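Local coordinates for putative membrane anchored protein (Corynebacterium diphtheriae, PDB 3LSO) that is of unknown function but is probably held at the cell membrane, with a row of beta domains, at residues Asn97-Leu111 and Thr141-Thr153. Sequence-based numbering, arbitrary orientation.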
loop_
_atom_site.group_PDB
_atom_site.type_symbol
_atom_site.label_atom_id
_atom_site.label_comp_id
_atom_site.label_asym_id
_atom_site.label_seq_id
_atom_site.Cartn_x
_atom_site.Cartn_y
_atom_site.Cartn_z
ATOM N N ASN B 97 8.201 4.375 -32.450
ATOM C CA ASN B 97 6.857 3.955 -32.090
ATOM C C ASN B 97 6.756 3.971 -30.575
ATOM O O ASN B 97 7.494 3.255 -29.895
ATOM C CB ASN B 97 6.567 2.551 -32.632
ATOM C CG ASN B 97 5.091 2.168 -32.547
ATOM O OD1 ASN B 97 4.323 2.704 -31.753
ATOM N ND2 ASN B 97 4.698 1.219 -33.378
ATOM N N VAL B 98 5.859 4.796 -30.042
ATOM C CA VAL B 98 5.692 4.862 -28.590
ATOM C C VAL B 98 4.342 4.363 -28.113
ATOM O O VAL B 98 4.115 4.291 -26.917
ATOM C CB VAL B 98 5.945 6.276 -28.015
ATOM C CG1 VAL B 98 7.382 6.704 -28.264
ATOM C CG2 VAL B 98 4.940 7.278 -28.574
ATOM N N GLY B 99 3.451 4.037 -29.042
ATOM C CA GLY B 99 2.110 3.604 -28.682
ATOM C C GLY B 99 1.258 4.758 -28.195
ATOM O O GLY B 99 1.745 5.869 -27.987
ATOM N N LYS B 100 -0.024 4.492 -27.999
ATOM C CA LYS B 100 -0.987 5.565 -27.746
ATOM C C LYS B 100 -1.211 5.909 -26.268
ATOM O O LYS B 100 -2.159 6.613 -25.950
ATOM C CB LYS B 100 -2.320 5.267 -28.476
ATOM C CG LYS B 100 -2.308 5.681 -29.967
ATOM C CD LYS B 100 -3.152 4.772 -30.866
ATOM C CE LYS B 100 -2.596 4.754 -32.306
ATOM N NZ LYS B 100 -3.416 3.933 -33.249
ATOM N N ASN B 101 -0.319 5.454 -25.385
ATOM C CA ASN B 101 -0.498 5.594 -23.927
ATOM C C ASN B 101 0.356 6.713 -23.302
ATOM O O ASN B 101 0.576 6.757 -22.082
ATOM C CB ASN B 101 -0.199 4.237 -23.274
ATOM C CG ASN B 101 -0.574 4.169 -21.789
ATOM O OD1 ASN B 101 -1.423 4.923 -21.283
ATOM N ND2 ASN B 101 0.060 3.230 -21.085
ATOM N N VAL B 102 0.816 7.634 -24.140
ATOM C CA VAL B 102 1.790 8.629 -23.706
ATOM C C VAL B 102 1.592 9.980 -24.420
ATOM O O VAL B 102 1.147 10.031 -25.572
ATOM C CB VAL B 102 3.223 8.099 -23.942
ATOM C CG1 VAL B 102 3.660 8.412 -25.339
ATOM C CG2 VAL B 102 4.204 8.680 -22.959
ATOM N N LYS B 103 1.910 11.062 -23.712
ATOM C CA LYS B 103 1.909 12.406 -24.282
ATOM C C LYS B 103 3.138 13.208 -23.790
ATOM O O LYS B 103 3.751 12.866 -22.769
ATOM C CB LYS B 103 0.580 13.126 -23.987
ATOM C CG LYS B 103 0.459 13.708 -22.592
ATOM C CD LYS B 103 -0.953 14.201 -22.308
ATOM C CE LYS B 103 -0.964 15.279 -21.213
ATOM N NZ LYS B 103 -2.205 15.226 -20.383
ATOM N N LEU B 104 3.502 14.255 -24.530
ATOM C CA LEU B 104 4.605 15.151 -24.157
ATOM C C LEU B 104 4.231 16.040 -22.982
ATOM O O LEU B 104 3.107 16.536 -22.905
ATOM C CB LEU B 104 4.994 16.032 -25.346
ATOM C CG LEU B 104 5.348 15.277 -26.627
ATOM C CD1 LEU B 104 5.139 16.110 -27.891
ATOM C CD2 LEU B 104 6.767 14.797 -26.549
ATOM N N ASP B 105 5.181 16.251 -22.081
ATOM C CA ASP B 105 4.981 17.163 -20.969
ATOM C C ASP B 105 5.651 18.517 -21.252
ATOM O O ASP B 105 6.862 18.656 -21.080
ATOM C CB ASP B 105 5.510 16.546 -19.669
ATOM C CG ASP B 105 4.878 17.166 -18.424
ATOM O OD1 ASP B 105 3.934 17.988 -18.556
ATOM O OD2 ASP B 105 5.323 16.827 -17.302
ATOM N N GLY B 106 4.869 19.504 -21.695
ATOM C CA GLY B 106 5.395 20.841 -22.013
ATOM C C GLY B 106 5.780 21.022 -23.480
ATOM O O GLY B 106 5.969 20.038 -24.215
ATOM N N ASN B 107 5.897 22.273 -23.919
ATOM C CA ASN B 107 6.258 22.534 -25.313
ATOM C C ASN B 107 7.765 22.468 -25.556
ATOM O O ASN B 107 8.512 23.409 -25.275
ATOM C CB ASN B 107 5.644 23.839 -25.851
ATOM C CG ASN B 107 4.222 23.650 -26.391
ATOM O OD1 ASN B 107 3.916 22.643 -27.046
ATOM N ND2 ASN B 107 3.349 24.629 -26.121
ATOM N N GLN B 108 8.187 21.335 -26.095
ATOM C CA GLN B 108 9.593 21.023 -26.234
ATOM C C GLN B 108 9.993 21.231 -27.675
ATOM O O GLN B 108 9.302 20.763 -28.583
ATOM C CB GLN B 108 9.852 19.579 -25.823
ATOM C CG GLN B 108 10.308 19.397 -24.380
ATOM C CD GLN B 108 9.863 18.050 -23.811
ATOM O OE1 GLN B 108 8.697 17.874 -23.468
ATOM N NE2 GLN B 108 10.787 17.098 -23.716
ATOM N N PRO B 109 11.103 21.958 -27.888
ATOM C CA PRO B 109 11.575 22.272 -29.230
ATOM C C PRO B 109 11.840 21.018 -30.044
ATOM O O PRO B 109 12.382 20.041 -29.518
ATOM C CB PRO B 109 12.868 23.053 -28.984
ATOM C CG PRO B 109 13.135 22.963 -27.504
ATOM C CD PRO B 109 11.849 22.690 -26.849
ATOM N N GLY B 110 11.413 21.045 -31.305
ATOM C CA GLY B 110 11.618 19.964 -32.257
ATOM C C GLY B 110 11.010 18.607 -31.933
ATOM O O GLY B 110 11.354 17.623 -32.569
ATOM N N LEU B 111 10.119 18.520 -30.956
ATOM C CA LEU B 111 9.433 17.258 -30.711
ATOM C C LEU B 111 7.936 17.345 -30.978
ATOM O O LEU B 111 7.285 18.372 -30.701
ATOM C CB LEU B 111 9.697 16.730 -29.298
ATOM C CG LEU B 111 11.110 16.874 -28.728
ATOM C CD1 LEU B 111 11.154 16.340 -27.317
ATOM C CD2 LEU B 111 12.138 16.169 -29.562
ATOM N N THR B 141 16.961 14.887 -24.448
ATOM C CA THR B 141 16.086 14.653 -23.308
ATOM C C THR B 141 14.645 14.859 -23.715
ATOM O O THR B 141 14.259 15.967 -24.071
ATOM C CB THR B 141 16.381 15.624 -22.146
ATOM O OG1 THR B 141 17.793 15.871 -22.062
ATOM C CG2 THR B 141 15.870 15.045 -20.832
ATOM N N VAL B 142 13.854 13.794 -23.654
ATOM C CA VAL B 142 12.419 13.899 -23.901
ATOM C C VAL B 142 11.642 13.789 -22.599
ATOM O O VAL B 142 11.830 12.844 -21.835
ATOM C CB VAL B 142 11.901 12.799 -24.857
ATOM C CG1 VAL B 142 10.433 13.009 -25.140
ATOM C CG2 VAL B 142 12.692 12.769 -26.161
ATOM N N ARG B 143 10.755 14.739 -22.344
ATOM C CA ARG B 143 9.868 14.622 -21.193
ATOM C C ARG B 143 8.488 14.105 -21.600
ATOM O O ARG B 143 7.836 14.639 -22.493
ATOM C CB ARG B 143 9.763 15.946 -20.452
ATOM C CG ARG B 143 9.123 15.824 -19.085
ATOM C CD ARG B 143 9.403 17.042 -18.245
ATOM N NE ARG B 143 8.832 16.886 -16.910
ATOM C CZ ARG B 143 9.400 16.207 -15.909
ATOM N NH1 ARG B 143 10.576 15.601 -16.084
ATOM N NH2 ARG B 143 8.783 16.127 -14.733
ATOM N N LEU B 144 8.053 13.051 -20.932
ATOM C CA LEU B 144 6.769 12.445 -21.219
ATOM C C LEU B 144 6.018 12.183 -19.922
ATOM O O LEU B 144 6.619 12.111 -18.843
ATOM C CB LEU B 144 6.983 11.122 -21.950
ATOM C CG LEU B 144 7.894 11.060 -23.191
ATOM C CD1 LEU B 144 8.419 9.653 -23.413
ATOM C CD2 LEU B 144 7.177 11.555 -24.429
ATOM N N GLN B 145 4.700 12.051 -20.028
ATOM C CA GLN B 145 3.921 11.407 -18.979
ATOM C C GLN B 145 3.010 10.335 -19.578
ATOM O O GLN B 145 2.550 10.461 -20.718
ATOM C CB GLN B 145 3.140 12.424 -18.141
ATOM C CG GLN B 145 2.300 13.407 -18.937
ATOM C CD GLN B 145 1.495 14.339 -18.038
ATOM O OE1 GLN B 145 2.062 15.175 -17.326
ATOM N NE2 GLN B 145 0.165 14.204 -18.074
ATOM N N ALA B 146 2.778 9.270 -18.814
ATOM C CA ALA B 146 1.870 8.215 -19.233
ATOM C C ALA B 146 0.446 8.583 -18.837
ATOM O O ALA B 146 0.234 9.268 -17.838
ATOM C CB ALA B 146 2.268 6.927 -18.621
ATOM N N LEU B 147 -0.526 8.136 -19.627
ATOM C CA LEU B 147 -1.901 8.603 -19.473
ATOM C C LEU B 147 -2.662 7.769 -18.470
ATOM O O LEU B 147 -3.265 8.308 -17.536
ATOM C CB LEU B 147 -2.636 8.592 -20.812
ATOM C CG LEU B 147 -1.904 9.146 -22.034
ATOM C CD1 LEU B 147 -2.805 9.116 -23.253
ATOM C CD2 LEU B 147 -1.401 10.537 -21.771
ATOM N N THR B 148 -2.635 6.453 -18.675
ATOM C CA THR B 148 -3.298 5.493 -17.783
ATOM C C THR B 148 -2.354 4.326 -17.504
ATOM O O THR B 148 -1.466 4.034 -18.316
ATOM C CB THR B 148 -4.613 4.961 -18.397
ATOM O OG1 THR B 148 -4.361 4.446 -19.709
ATOM C CG2 THR B 148 -5.663 6.072 -18.490
ATOM N N GLU B 149 -2.549 3.670 -16.365
ATOM C CA GLU B 149 -1.674 2.579 -15.905
ATOM C C GLU B 149 -1.470 1.475 -16.947
ATOM O O GLU B 149 -2.311 1.272 -17.822
ATOM C CB GLU B 149 -2.211 1.970 -14.597
ATOM C CG GLU B 149 -3.486 1.126 -14.762
ATOM C CD GLU B 149 -3.984 0.487 -13.463
ATOM O OE1 GLU B 149 -3.502 0.853 -12.366
ATOM O OE2 GLU B 149 -4.873 -0.398 -13.539
ATOM N N GLY B 150 -0.354 0.763 -16.846
ATOM C CA GLY B 150 -0.055 -0.307 -17.787
ATOM C C GLY B 150 1.404 -0.430 -18.182
ATOM O O GLY B 150 2.296 -0.468 -17.329
ATOM N N THR B 151 1.644 -0.505 -19.488
ATOM C CA THR B 151 2.977 -0.784 -20.010
ATOM C C THR B 151 3.284 0.112 -21.196
ATOM O O THR B 151 2.411 0.383 -22.015
ATOM C CB THR B 151 3.110 -2.263 -20.461
ATOM O OG1 THR B 151 2.610 -3.129 -19.438
ATOM C CG2 THR B 151 4.564 -2.626 -20.740
ATOM N N LEU B 152 4.526 0.573 -21.274
ATOM C CA LEU B 152 4.989 1.374 -22.397
ATOM C C LEU B 152 6.034 0.595 -23.145
ATOM O O LEU B 152 6.981 0.088 -22.532
ATOM C CB LEU B 152 5.588 2.683 -21.911
ATOM C CG LEU B 152 4.529 3.619 -21.363
ATOM C CD1 LEU B 152 5.167 4.915 -20.911
ATOM C CD2 LEU B 152 3.476 3.873 -22.418
ATOM N N THR B 153 5.866 0.504 -24.466
ATOM C CA THR B 153 6.811 -0.243 -25.307
ATOM C C THR B 153 7.300 0.591 -26.489
ATOM O O THR B 153 6.509 1.047 -27.328
ATOM C CB THR B 153 6.238 -1.602 -25.776
ATOM O OG1 THR B 153 5.602 -2.266 -24.674
ATOM C CG2 THR B 153 7.350 -2.485 -26.303
#
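V102 packs on the inner face of an antiparallel strand pair, where its CG2 lies 3.8 Å from CB of L144. The same methyl also touches CD1 of L152, loosely, at 4.4 Å, across the bend of the 141-153 segment. L104 adds a second apolar touch, its CD2 3.9 Å from CD2 of L144. L113 packs on V102 and L104, L118 on L104, and F154 on L144. With V102, L144 and L152 buried, this is the close-packed side. K103 and Q145 form the hydrogen-bonded pair between strand 102-104 and one side of the end of strand 132-146. Their two backbone bonds are nearly straight; the N-H...O angle from K103 N to Q145 O is 172°. The short strand thus extends a sheet of the DIP2116-like N-terminal domain, which belongs to the E-set group of beta-sandwich folds. At the turn into strand 150-153, the N101 side chain is gripped by T148. N101 OD1 accepts from T148 N at 3.3 Å, and its ND2 donates to T148 O at 3.3 Å in its own amide plane. CG stands anti to the backbone N (chi1 -170°), which carries the amide over to T148. The other face is looser and open to solvent. K103 and Q145 run side by side there, and L147 CD2 rests on K103 CD at 3.7 Å. D105 OD2 makes a long salt bridge of 3.5 Å to R143 NE, while R143 NH1 pairs with D66.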